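Local coordinates for protein 5-cytosine DNA methyltransferase (Entamoeba histolytica, PDB 3QV2) that probably methylates cytosine at carbon 5 in DNA or tRNA, using S-adenosyl-L-methionine as methyl donor, and is bound here to the by-product S-adenosyl-L-homocysteine, at residues Val13-Ser18 against Ala36-Phe41; Leu23-Glu28 against Lys53-Glu58; Asn78-Ser83 against Asn121-Ile126. All blocks are in the same frame, centred on the assembly; numbering follows the deposited sequence.

How the interactions relate
All three contacts belong to the Rossmann-like, S-adenosyl-L-methionine-binding fold of the class I methyltransferases. Interactions 1 and 3 are buried parallel strand pairings in one mixed sheet, joined because strands 11-16 and 79-82 are neighbours: Ile14 N and Phe16 N bond to Thr79 O and Phe81 O. Their backbones do most of the polar work, and both reach S-adenosyl-L-homocysteine at the C-terminal ends of the strands. Interaction 2 lies beside interaction 1, between helices 22-29 and 45-55. It is only partly buried and rests on side-chain charges and one aromatic face. Arg24 links it to interaction 1, its backbone N meeting Glu15 OE1.

Interaction 1: residues Val13-Ser18 against Ala36-Phe41; sequences VIEFFS and ATFIPF. With SAH (S-adenosyl-L-homocysteine), chain B.
Val13, Glu15 and Ser18 bind strand 36-41 through their backbones, closing the beta-alpha-beta crossover that runs through helix 22-29 in the Rossmann-like fold. The bonds alternate as parallel pairing requires: Val13 N gives its hydrogen to Thr37 O at 2.8 Å, Ile39 N to Val13 O, Glu15 N to Ile39 O and Phe41 N to Glu15 O. Beyond the strand, Ser18 N reaches back to Phe41 O at 3.1 Å, which ties the ligand-binding turn to the end of the neighbouring strand.

Apolar contacts follow on both faces of the sheet. Val13 and Phe38 lie side by side and point the same way, Val13 CB being 3.7 Å from Phe38 CD1 and Val13 CG2 3.8 Å from Phe38 CE1. On the face of Ile14 and Phe41, Ile14 CG2 meets Phe41 CD2 at 3.8 Å. Packing is tight at the turn, where Ser18 CB and Pro40 CB are 3.5 Å apart.

Glu15 brings a carboxylate into the contact. Its CG is anti to the backbone N (chi1 -163°) and the chain runs on extended, with OE2 3.9 Å from Phe38 CD1. Both carboxylate oxygens have partners outside the strands, OE1 with Arg24 N of helix 22-29 and OE2 with Tyr51 OH of helix 45-55.

Next to the ligand, Phe17 CB lies 3.2 Å from O4' of S-adenosyl-L-homocysteine, and C1' of the sugar sits at the edge of the Phe17 ring. The buried carboxylate thus joins the sheet to two helices, while the backbone bonds hold the turn that carries Phe17 and Ser18 against the ligand.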
loop_
_atom_site.group_PDB
_atom_site.type_symbol
_atom_site.label_atom_id
_atom_site.label_comp_id
_atom_site.label_asym_id
_atom_site.label_seq_id
_atom_site.Cartn_x
_atom_site.Cartn_y
_atom_site.Cartn_z
ATOM N N VAL A 13 11.584 3.522 -13.513
ATOM C CA VAL A 13 10.199 3.570 -13.059
ATOM C C VAL A 13 9.678 4.981 -12.813
ATOM O O VAL A 13 10.349 5.802 -12.186
ATOM C CB VAL A 13 10.018 2.765 -11.753
ATOM C CG1 VAL A 13 8.547 2.695 -11.373
ATOM C CG2 VAL A 13 10.602 1.369 -11.897
ATOM N N ILE A 14 8.474 5.252 -13.306
ATOM C CA ILE A 14 7.738 6.437 -12.894
ATOM C C ILE A 14 6.779 6.032 -11.780
ATOM O O ILE A 14 5.815 5.303 -12.014
ATOM C CB ILE A 14 6.931 7.055 -14.048
ATOM C CG1 ILE A 14 7.826 7.323 -15.259
ATOM C CG2 ILE A 14 6.258 8.340 -13.587
ATOM C CD1 ILE A 14 7.100 7.970 -16.420
ATOM N N GLU A 15 7.051 6.500 -10.567
ATOM C CA GLU A 15 6.271 6.105 -9.400
ATOM C C GLU A 15 5.086 7.042 -9.183
ATOM O O GLU A 15 5.149 7.961 -8.367
ATOM C CB GLU A 15 7.169 6.073 -8.161
ATOM C CG GLU A 15 6.611 5.302 -6.976
ATOM C CD GLU A 15 7.640 5.115 -5.874
ATOM O OE1 GLU A 15 7.303 4.501 -4.841
ATOM O OE2 GLU A 15 8.787 5.578 -6.042
ATOM N N PHE A 16 4.007 6.805 -9.921
ATOM C CA PHE A 16 2.807 7.625 -9.806
ATOM C C PHE A 16 2.139 7.434 -8.448
ATOM O O PHE A 16 2.094 6.322 -7.921
ATOM C CB PHE A 16 1.817 7.291 -10.921
ATOM C CG PHE A 16 2.322 7.611 -12.302
ATOM C CD1 PHE A 16 2.437 8.924 -12.723
ATOM C CD2 PHE A 16 2.660 6.598 -13.185
ATOM C CE1 PHE A 16 2.892 9.222 -13.992
ATOM C CE2 PHE A 16 3.113 6.890 -14.458
ATOM C CZ PHE A 16 3.229 8.204 -14.863
ATOM N N PHE A 17 1.613 8.523 -7.892
ATOM C CA PHE A 17 0.991 8.493 -6.573
ATOM C C PHE A 17 1.938 7.827 -5.583
ATOM O O PHE A 17 1.543 6.947 -4.819
ATOM C CB PHE A 17 -0.345 7.746 -6.624
ATOM C CG PHE A 17 -1.164 8.054 -7.847
ATOM C CD1 PHE A 17 -1.927 9.209 -7.917
ATOM C CD2 PHE A 17 -1.167 7.189 -8.930
ATOM C CE1 PHE A 17 -2.678 9.495 -9.045
ATOM C CE2 PHE A 17 -1.914 7.470 -10.059
ATOM C CZ PHE A 17 -2.670 8.624 -10.117
ATOM N N SER A 18 3.193 8.268 -5.604
ATOM C CA SER A 18 4.273 7.619 -4.862
ATOM C C SER A 18 4.035 7.481 -3.360
ATOM O O SER A 18 4.526 6.540 -2.738
ATOM C CB SER A 18 5.599 8.341 -5.119
ATOM O OG SER A 18 5.454 9.742 -4.971
ATOM N N ALA A 36 17.561 -0.163 -10.359
ATOM C CA ALA A 36 16.514 0.639 -10.978
ATOM C C ALA A 36 16.550 2.097 -10.535
ATOM O O ALA A 36 17.169 2.439 -9.527
ATOM C CB ALA A 36 15.146 0.030 -10.688
ATOM N N THR A 37 15.888 2.952 -11.307
ATOM C CA THR A 37 15.725 4.356 -10.953
ATOM C C THR A 37 14.245 4.655 -10.757
ATOM O O THR A 37 13.390 4.018 -11.374
ATOM C CB THR A 37 16.279 5.288 -12.044
ATOM O OG1 THR A 37 15.539 5.100 -13.257
ATOM C CG2 THR A 37 17.752 4.998 -12.299
ATOM N N PHE A 38 13.943 5.624 -9.900
ATOM C CA PHE A 38 12.558 5.964 -9.598
ATOM C C PHE A 38 12.294 7.465 -9.704
ATOM O O PHE A 38 13.058 8.277 -9.184
ATOM C CB PHE A 38 12.181 5.469 -8.199
ATOM C CG PHE A 38 12.205 3.971 -8.055
ATOM C CD1 PHE A 38 11.054 3.224 -8.247
ATOM C CD2 PHE A 38 13.376 3.310 -7.722
ATOM C CE1 PHE A 38 11.072 1.848 -8.114
ATOM C CE2 PHE A 38 13.401 1.934 -7.588
ATOM C CZ PHE A 38 12.248 1.203 -7.783
ATOM N N ILE A 39 11.212 7.823 -10.388
ATOM C CA ILE A 39 10.765 9.212 -10.463
ATOM C C ILE A 39 9.354 9.327 -9.898
ATOM O O ILE A 39 8.373 9.080 -10.599
ATOM C CB ILE A 39 10.782 9.759 -11.904
ATOM C CG1 ILE A 39 12.216 9.827 -12.438
ATOM C CG2 ILE A 39 10.153 11.139 -11.954
ATOM C CD1 ILE A 39 12.787 8.489 -12.854
ATOM N N PRO A 40 9.253 9.700 -8.616
ATOM C CA PRO A 40 7.989 9.765 -7.876
ATOM C C PRO A 40 7.167 11.012 -8.190
ATOM O O PRO A 40 7.718 12.108 -8.287
ATOM C CB PRO A 40 8.452 9.803 -6.418
ATOM C CG PRO A 40 9.775 10.474 -6.474
ATOM C CD PRO A 40 10.407 10.045 -7.769
ATOM N N PHE A 41 5.859 10.832 -8.350
ATOM C CA PHE A 41 4.930 11.941 -8.535
ATOM C C PHE A 41 3.850 11.896 -7.460
ATOM O O PHE A 41 3.173 10.880 -7.294
ATOM C CB PHE A 41 4.269 11.874 -9.916
ATOM C CG PHE A 41 5.135 12.377 -11.037
ATOM C CD1 PHE A 41 4.943 13.644 -11.564
ATOM C CD2 PHE A 41 6.130 11.579 -11.573
ATOM C CE1 PHE A 41 5.733 14.107 -12.599
ATOM C CE2 PHE A 41 6.925 12.037 -12.607
ATOM C CZ PHE A 41 6.725 13.303 -13.121
HETATM N N SAH B . 1.246 3.635 -2.488
HETATM C CA SAH B . 1.719 4.835 -1.826
HETATM C CB SAH B . 0.559 5.758 -1.477
HETATM C CG SAH B . -0.686 5.718 -2.330
HETATM S SD SAH B . -2.068 6.763 -1.827
HETATM C C SAH B . 2.504 4.450 -0.597
HETATM O O SAH B . 2.567 5.246 0.383
HETATM O OXT SAH B . 3.107 3.324 -0.551
HETATM C "C5'" SAH B . -2.532 7.816 -3.185
HETATM C "C4'" SAH B . -1.710 9.024 -3.449
HETATM O "O4'" SAH B . -2.076 9.544 -4.679
HETATM C "C3'" SAH B . -1.997 10.046 -2.440
HETATM O "O3'" SAH B . -0.884 10.237 -1.636
HETATM C "C2'" SAH B . -2.314 11.262 -3.144
HETATM O "O2'" SAH B . -1.563 12.310 -2.640
HETATM C "C1'" SAH B . -1.952 10.994 -4.538
HETATM N N9 SAH B . -2.751 11.762 -5.450
HETATM C C8 SAH B . -4.078 11.941 -5.504
HETATM N N7 SAH B . -4.329 12.749 -6.548
HETATM C C5 SAH B . -3.154 13.072 -7.139
HETATM C C6 SAH B . -2.819 13.864 -8.240
HETATM N N6 SAH B . -3.841 14.541 -8.999
HETATM N N1 SAH B . -1.521 13.980 -8.570
HETATM C C2 SAH B . -0.554 13.361 -7.879
HETATM N N3 SAH B . -0.852 12.597 -6.822
HETATM C C4 SAH B . -2.131 12.439 -6.435
#

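Interaction 2: residues Leu23-Glu28 against Lys53-Glu58; sequences LRSSYE and KNFKEE
The Arg24 guanidinium and the Phe55 ring have planes 23° apart, with Phe55 CD1 over one face of the guanidinium, toward its rim. Arg24 CD covers one face of the Phe55 ring in a CH-pi contact, 3.7 Å from the centroid, and Asn54 CB lies off-centre over the opposite face. At the ring edge, near its plane, stand Glu28 OE1 and Ser25 OG, the latter hydrogen-bonded to Gly21 O; at the edge of the guanidinium are the carboxylates of Glu28 and Glu57. The motif is a three-residue salt-bridge network that ties helix 22-29 of the Rossmann-like fold to the loop just after helix 45-55, while Phe55 supplies the contact with the helix end.

Arg24 reaches across because CG is anti to its backbone N (chi1 177°) and the chain stays extended to NE. The two side chains then slide past each other in opposite directions, bringing Arg24 NE to 3.3 Å from Phe55 CD1. Lys56, with positive phi, is the first residue to leave the helix, and Glu57 follows it. Arg24 grips Glu57 end-on: NH1 bonds to OE1 at 3.1 Å and NH2 to OE2 at 2.8 Å, each oxygen being met from above the carboxylate plane. Tyr51 OH is a further partner of NH1.

The carboxylate of Glu28, one helical turn after Arg24, takes the remaining guanidinium nitrogen. Glu28 OE2 and Glu57 OE2 are 6.6 Å apart, and the positive charge that both contact would be expected to offset their repulsion. The bond from Arg24 NE to Glu28 OE2 measures 3.0 Å and is almost straight, with OE2 in the plane of the guanidinium.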
loop_
_atom_site.group_PDB
_atom_site.type_symbol
_atom_site.label_atom_id
_atom_site.label_comp_id
_atom_site.label_asym_id
_atom_site.label_seq_id
_atom_site.Cartn_x
_atom_site.Cartn_y
_atom_site.Cartn_z
ATOM N N LEU A 23 5.695 1.289 -3.260
ATOM C CA LEU A 23 5.968 0.556 -4.492
ATOM C C LEU A 23 7.467 0.422 -4.736
ATOM O O LEU A 23 7.946 -0.632 -5.154
ATOM C CB LEU A 23 5.298 1.235 -5.685
ATOM C CG LEU A 23 3.783 1.412 -5.573
ATOM C CD1 LEU A 23 3.237 2.130 -6.794
ATOM C CD2 LEU A 23 3.106 0.067 -5.389
ATOM N N ARG A 24 8.203 1.497 -4.474
ATOM C CA ARG A 24 9.656 1.471 -4.588
ATOM C C ARG A 24 10.252 0.483 -3.592
ATOM O O ARG A 24 11.072 -0.362 -3.954
ATOM C CB ARG A 24 10.233 2.869 -4.361
ATOM C CG ARG A 24 11.751 2.931 -4.393
ATOM C CD ARG A 24 12.244 4.368 -4.460
ATOM N NE ARG A 24 13.703 4.445 -4.463
ATOM C CZ ARG A 24 14.394 5.539 -4.763
ATOM N NH1 ARG A 24 13.762 6.656 -5.094
ATOM N NH2 ARG A 24 15.719 5.516 -4.738
ATOM N N SER A 25 9.829 0.593 -2.335
ATOM C CA SER A 25 10.298 -0.296 -1.279
ATOM C C SER A 25 10.088 -1.757 -1.653
ATOM O O SER A 25 10.973 -2.591 -1.464
ATOM C CB SER A 25 9.574 0.010 0.032
ATOM O OG SER A 25 9.820 1.340 0.453
ATOM N N SER A 26 8.906 -2.062 -2.180
ATOM C CA SER A 26 8.576 -3.420 -2.589
ATOM C C SER A 26 9.573 -3.956 -3.611
ATOM O O SER A 26 10.052 -5.085 -3.490
ATOM C CB SER A 26 7.161 -3.474 -3.164
ATOM O OG SER A 26 6.208 -3.069 -2.199
ATOM N N TYR A 27 9.877 -3.144 -4.618
ATOM C CA TYR A 27 10.830 -3.532 -5.650
ATOM C C TYR A 27 12.218 -3.752 -5.061
ATOM O O TYR A 27 12.889 -4.733 -5.379
ATOM C CB TYR A 27 10.898 -2.472 -6.752
ATOM C CG TYR A 27 11.856 -2.821 -7.871
ATOM C CD1 TYR A 27 11.426 -3.532 -8.983
ATOM C CD2 TYR A 27 13.193 -2.444 -7.813
ATOM C CE1 TYR A 27 12.298 -3.857 -10.007
ATOM C CE2 TYR A 27 14.072 -2.766 -8.831
ATOM C CZ TYR A 27 13.619 -3.471 -9.925
ATOM O OH TYR A 27 14.486 -3.794 -10.942
ATOM N N GLU A 28 12.643 -2.835 -4.201
ATOM C CA GLU A 28 13.990 -2.877 -3.641
ATOM C C GLU A 28 14.216 -4.069 -2.712
ATOM O O GLU A 28 15.339 -4.557 -2.588
ATOM C CB GLU A 28 14.319 -1.563 -2.925
ATOM C CG GLU A 28 14.440 -0.363 -3.855
ATOM C CD GLU A 28 14.853 0.902 -3.128
ATOM O OE1 GLU A 28 14.926 0.874 -1.882
ATOM O OE2 GLU A 28 15.108 1.924 -3.803
ATOM N N LYS A 53 12.855 12.196 2.648
ATOM C CA LYS A 53 13.663 11.897 3.827
ATOM C C LYS A 53 14.345 10.537 3.715
ATOM O O LYS A 53 15.514 10.388 4.067
ATOM C CB LYS A 53 12.807 11.945 5.094
ATOM C CG LYS A 53 13.467 11.332 6.324
ATOM C CD LYS A 53 14.682 12.125 6.777
ATOM C CE LYS A 53 15.300 11.514 8.027
ATOM N NZ LYS A 53 16.430 12.328 8.556
ATOM N N ASN A 54 13.607 9.548 3.220
ATOM C CA ASN A 54 14.117 8.182 3.129
ATOM C C ASN A 54 14.886 7.880 1.842
ATOM O O ASN A 54 15.843 7.105 1.854
ATOM C CB ASN A 54 12.978 7.175 3.308
ATOM C CG ASN A 54 12.424 7.167 4.720
ATOM O OD1 ASN A 54 12.950 6.487 5.600
ATOM N ND2 ASN A 54 11.356 7.924 4.944
ATOM N N PHE A 55 14.471 8.489 0.737
ATOM C CA PHE A 55 15.065 8.181 -0.562
ATOM C C PHE A 55 15.971 9.289 -1.095
ATOM O O PHE A 55 16.584 9.141 -2.152
ATOM C CB PHE A 55 13.978 7.831 -1.581
ATOM C CG PHE A 55 13.194 6.598 -1.225
ATOM C CD1 PHE A 55 13.774 5.344 -1.326
ATOM C CD2 PHE A 55 11.884 6.692 -0.785
ATOM C CE1 PHE A 55 13.061 4.206 -0.997
ATOM C CE2 PHE A 55 11.165 5.555 -0.456
ATOM C CZ PHE A 55 11.756 4.312 -0.562
ATOM N N LYS A 56 16.054 10.394 -0.359
ATOM C CA LYS A 56 16.952 11.491 -0.713
ATOM C C LYS A 56 16.767 11.950 -2.157
ATOM O O LYS A 56 17.732 12.310 -2.831
ATOM C CB LYS A 56 18.408 11.083 -0.477
ATOM C CG LYS A 56 18.666 10.489 0.896
ATOM C CD LYS A 56 18.231 11.436 2.002
ATOM C CE LYS A 56 18.511 10.841 3.373
ATOM N NZ LYS A 56 18.102 11.753 4.476
ATOM N N GLU A 57 15.526 11.928 -2.628
ATOM C CA GLU A 57 15.204 12.382 -3.974
ATOM C C GLU A 57 13.932 13.214 -3.930
ATOM O O GLU A 57 13.041 12.946 -3.126
ATOM C CB GLU A 57 15.024 11.192 -4.918
ATOM C CG GLU A 57 16.251 10.302 -5.035
ATOM C CD GLU A 57 15.985 9.036 -5.830
ATOM O OE1 GLU A 57 15.069 9.044 -6.678
ATOM O OE2 GLU A 57 16.692 8.032 -5.599
ATOM N N GLU A 58 13.847 14.224 -4.788
ATOM C CA GLU A 58 12.695 15.119 -4.787
ATOM C C GLU A 58 11.486 14.509 -5.490
ATOM O O GLU A 58 11.625 13.826 -6.505
ATOM C CB GLU A 58 13.051 16.463 -5.424
ATOM C CG GLU A 58 11.926 17.483 -5.365
ATOM C CD GLU A 58 12.346 18.844 -5.878
ATOM O OE1 GLU A 58 13.432 18.940 -6.490
ATOM O OE2 GLU A 58 11.593 19.816 -5.666
#

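Interaction 3: residues Asn78-Ser83 against Asn121-Ile126; sequences NTWFMS and NKPKHI. With SAH (S-adenosyl-L-homocysteine), chain B; SO4 (sulfate ion), chain D.
Thr79 pairs with His125, and Trp80 with Ile126, in parallel, joining strands 79-82 and 125-130 at the start of the latter. Trp80 N donates to His125 O at 3.0 Å in a nearly straight bond (168°), and CA-H...O contacts from Thr79 CA to His125 O and from Ile126 CA to Trp80 O accompany it. Before the strands, Lys124 N makes a weak bond to Asn78 O. A water also donates to Asn78 O at 2.7 Å and lies 2.8 Å from His125 ND1, in the plane of the imidazole, whose NE2 bonds to Asp324.

Among the side chains, Pro123 lies over one face of the Trp80 indole. Its CG stands directly over the five-membered ring, 3.6 Å from the centroid, a CH-pi contact. Ile126 CG2 adds an apolar touch to Trp80 CB at 4.1 Å, and Phe16 of strand 11-16 meets the indole edge-to-face.

Asn78, just before the strand, donates from ND2 to O2 of a sulfate ion, probably from the crystallisation liquor, at 2.8 Å. A bend at the end of Lys124 (chi4 57°) turns NZ to the same oxygen.

Just after strand 79-82, the ligand's amino nitrogen donates to Ser83 OG at 2.6 Å. Proline-aromatic packing and backbone bonds thus fix the strand that leads to this ligand contact against segment 121-126, where strand 125-130 begins.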
loop_
_atom_site.group_PDB
_atom_site.type_symbol
_atom_site.label_atom_id
_atom_site.label_comp_id
_atom_site.label_asym_id
_atom_site.label_seq_id
_atom_site.Cartn_x
_atom_site.Cartn_y
_atom_site.Cartn_z
ATOM N N ASN A 78 10.702 3.173 -18.605
ATOM C CA ASN A 78 10.115 2.000 -19.244
ATOM C C ASN A 78 9.215 1.203 -18.305
ATOM O O ASN A 78 8.859 0.061 -18.595
ATOM C CB ASN A 78 11.215 1.097 -19.809
ATOM C CG ASN A 78 12.191 0.632 -18.744
ATOM O OD1 ASN A 78 11.916 0.727 -17.547
ATOM N ND2 ASN A 78 13.339 0.124 -19.176
ATOM N N THR A 79 8.846 1.810 -17.183
ATOM C CA THR A 79 8.034 1.124 -16.186
ATOM C C THR A 79 7.094 2.077 -15.450
ATOM O O THR A 79 7.466 3.202 -15.117
ATOM C CB THR A 79 8.915 0.390 -15.159
ATOM O OG1 THR A 79 9.796 -0.514 -15.838
ATOM C CG2 THR A 79 8.057 -0.388 -14.182
ATOM N N TRP A 80 5.874 1.611 -15.199
ATOM C CA TRP A 80 4.893 2.380 -14.445
ATOM C C TRP A 80 4.494 1.655 -13.165
ATOM O O TRP A 80 3.944 0.556 -13.212
ATOM C CB TRP A 80 3.639 2.628 -15.285
ATOM C CG TRP A 80 3.766 3.718 -16.303
ATOM C CD1 TRP A 80 4.916 4.316 -16.734
ATOM C CD2 TRP A 80 2.697 4.345 -17.016
ATOM N NE1 TRP A 80 4.626 5.275 -17.675
ATOM C CE2 TRP A 80 3.263 5.314 -17.866
ATOM C CE3 TRP A 80 1.305 4.184 -17.020
ATOM C CZ2 TRP A 80 2.502 6.115 -18.709
ATOM C CZ3 TRP A 80 0.544 4.980 -17.857
ATOM C CH2 TRP A 80 1.144 5.933 -18.690
ATOM N N PHE A 81 4.783 2.272 -12.024
ATOM C CA PHE A 81 4.268 1.800 -10.744
ATOM C C PHE A 81 3.226 2.791 -10.254
ATOM O O PHE A 81 3.433 4.003 -10.331
ATOM C CB PHE A 81 5.386 1.673 -9.708
ATOM C CG PHE A 81 6.298 0.503 -9.937
ATOM C CD1 PHE A 81 6.039 -0.409 -10.943
ATOM C CD2 PHE A 81 7.412 0.310 -9.136
ATOM C CE1 PHE A 81 6.875 -1.486 -11.153
ATOM C CE2 PHE A 81 8.253 -0.766 -9.341
ATOM C CZ PHE A 81 7.982 -1.665 -10.351
ATOM N N MET A 82 2.105 2.286 -9.750
ATOM C CA MET A 82 1.041 3.172 -9.297
ATOM C C MET A 82 0.019 2.506 -8.382
ATOM O O MET A 82 -0.368 1.354 -8.584
ATOM C CB MET A 82 0.316 3.785 -10.495
ATOM C CG MET A 82 -0.512 2.790 -11.289
ATOM S SD MET A 82 -1.494 3.583 -12.575
ATOM C CE MET A 82 -0.215 4.396 -13.523
ATOM N N SER A 83 -0.411 3.254 -7.375
ATOM C CA SER A 83 -1.555 2.877 -6.560
ATOM C C SER A 83 -2.477 4.085 -6.452
ATOM O O SER A 83 -2.376 4.875 -5.511
ATOM C CB SER A 83 -1.112 2.400 -5.178
ATOM O OG SER A 83 -0.301 3.367 -4.542
ATOM N N ASN A 121 7.381 4.953 -26.831
ATOM C CA ASN A 121 7.749 3.740 -26.119
ATOM C C ASN A 121 6.860 3.501 -24.903
ATOM O O ASN A 121 7.086 4.073 -23.838
ATOM C CB ASN A 121 9.216 3.800 -25.686
ATOM C CG ASN A 121 10.165 3.904 -26.862
ATOM O OD1 ASN A 121 10.954 4.845 -26.958
ATOM N ND2 ASN A 121 10.094 2.935 -27.767
ATOM N N LYS A 122 5.845 2.660 -25.069
ATOM C CA LYS A 122 4.988 2.282 -23.955
ATOM C C LYS A 122 5.823 1.570 -22.902
ATOM O O LYS A 122 6.744 0.828 -23.241
ATOM C CB LYS A 122 3.862 1.365 -24.432
ATOM C CG LYS A 122 2.825 2.053 -25.308
ATOM C CD LYS A 122 1.707 1.102 -25.715
ATOM C CE LYS A 122 2.198 0.047 -26.693
ATOM N NZ LYS A 122 2.561 0.632 -28.015
ATOM N N PRO A 123 5.508 1.795 -21.616
ATOM C CA PRO A 123 6.212 1.099 -20.534
ATOM C C PRO A 123 6.096 -0.410 -20.708
ATOM O O PRO A 123 4.996 -0.920 -20.918
ATOM C CB PRO A 123 5.466 1.554 -19.274
ATOM C CG PRO A 123 4.157 2.093 -19.761
ATOM C CD PRO A 123 4.444 2.674 -21.107
ATOM N N LYS A 124 7.221 -1.111 -20.635
ATOM C CA LYS A 124 7.230 -2.557 -20.838
ATOM C C LYS A 124 6.636 -3.313 -19.650
ATOM O O LYS A 124 6.284 -4.485 -19.768
ATOM C CB LYS A 124 8.649 -3.049 -21.133
ATOM C CG LYS A 124 9.255 -2.447 -22.392
ATOM C CD LYS A 124 10.681 -2.925 -22.609
ATOM C CE LYS A 124 11.284 -2.301 -23.858
ATOM N NZ LYS A 124 11.261 -0.813 -23.795
ATOM N N HIS A 125 6.530 -2.637 -18.510
ATOM C CA HIS A 125 5.929 -3.228 -17.320
ATOM C C HIS A 125 5.077 -2.208 -16.578
ATOM O O HIS A 125 5.488 -1.063 -16.386
ATOM C CB HIS A 125 7.002 -3.791 -16.384
ATOM C CG HIS A 125 7.797 -4.913 -16.978
ATOM N ND1 HIS A 125 8.903 -4.701 -17.772
ATOM C CD2 HIS A 125 7.643 -6.254 -16.897
ATOM C CE1 HIS A 125 9.397 -5.864 -18.153
ATOM N NE2 HIS A 125 8.651 -6.824 -17.638
ATOM N N ILE A 126 3.883 -2.628 -16.169
ATOM C CA ILE A 126 2.991 -1.787 -15.380
ATOM C C ILE A 126 2.480 -2.552 -14.167
ATOM O O ILE A 126 2.070 -3.708 -14.276
ATOM C CB ILE A 126 1.779 -1.312 -16.197
ATOM C CG1 ILE A 126 2.229 -0.592 -17.468
ATOM C CG2 ILE A 126 0.891 -0.407 -15.353
ATOM C CD1 ILE A 126 1.081 -0.065 -18.295
HETATM N N SAH B . 1.246 3.635 -2.488
HETATM C CA SAH B . 1.719 4.835 -1.826
HETATM C CB SAH B . 0.559 5.758 -1.477
HETATM C CG SAH B . -0.686 5.718 -2.330
HETATM S SD SAH B . -2.068 6.763 -1.827
HETATM C C SAH B . 2.504 4.450 -0.597
HETATM O O SAH B . 2.567 5.246 0.383
HETATM O OXT SAH B . 3.107 3.324 -0.551
HETATM C "C5'" SAH B . -2.532 7.816 -3.185
HETATM C "C4'" SAH B . -1.710 9.024 -3.449
HETATM O "O4'" SAH B . -2.076 9.544 -4.679
HETATM C "C3'" SAH B . -1.997 10.046 -2.440
HETATM O "O3'" SAH B . -0.884 10.237 -1.636
HETATM C "C2'" SAH B . -2.314 11.262 -3.144
HETATM O "O2'" SAH B . -1.563 12.310 -2.640
HETATM C "C1'" SAH B . -1.952 10.994 -4.538
HETATM N N9 SAH B . -2.751 11.762 -5.450
HETATM C C8 SAH B . -4.078 11.941 -5.504
HETATM N N7 SAH B . -4.329 12.749 -6.548
HETATM C C5 SAH B . -3.154 13.072 -7.139
HETATM C C6 SAH B . -2.819 13.864 -8.240
HETATM N N6 SAH B . -3.841 14.541 -8.999
HETATM N N1 SAH B . -1.521 13.980 -8.570
HETATM C C2 SAH B . -0.554 13.361 -7.879
HETATM N N3 SAH B . -0.852 12.597 -6.822
HETATM C C4 SAH B . -2.131 12.439 -6.435
HETATM S S SO4 D . 14.285 0.700 -22.570
HETATM O O1 SO4 D . 13.748 1.947 -22.033
HETATM O O2 SO4 D . 13.620 -0.442 -21.951
HETATM O O3 SO4 D . 14.058 0.669 -24.013
HETATM O O4 SO4 D . 15.717 0.633 -22.290
HETATM O O HOH W 1 10.213 -2.224 -18.039
#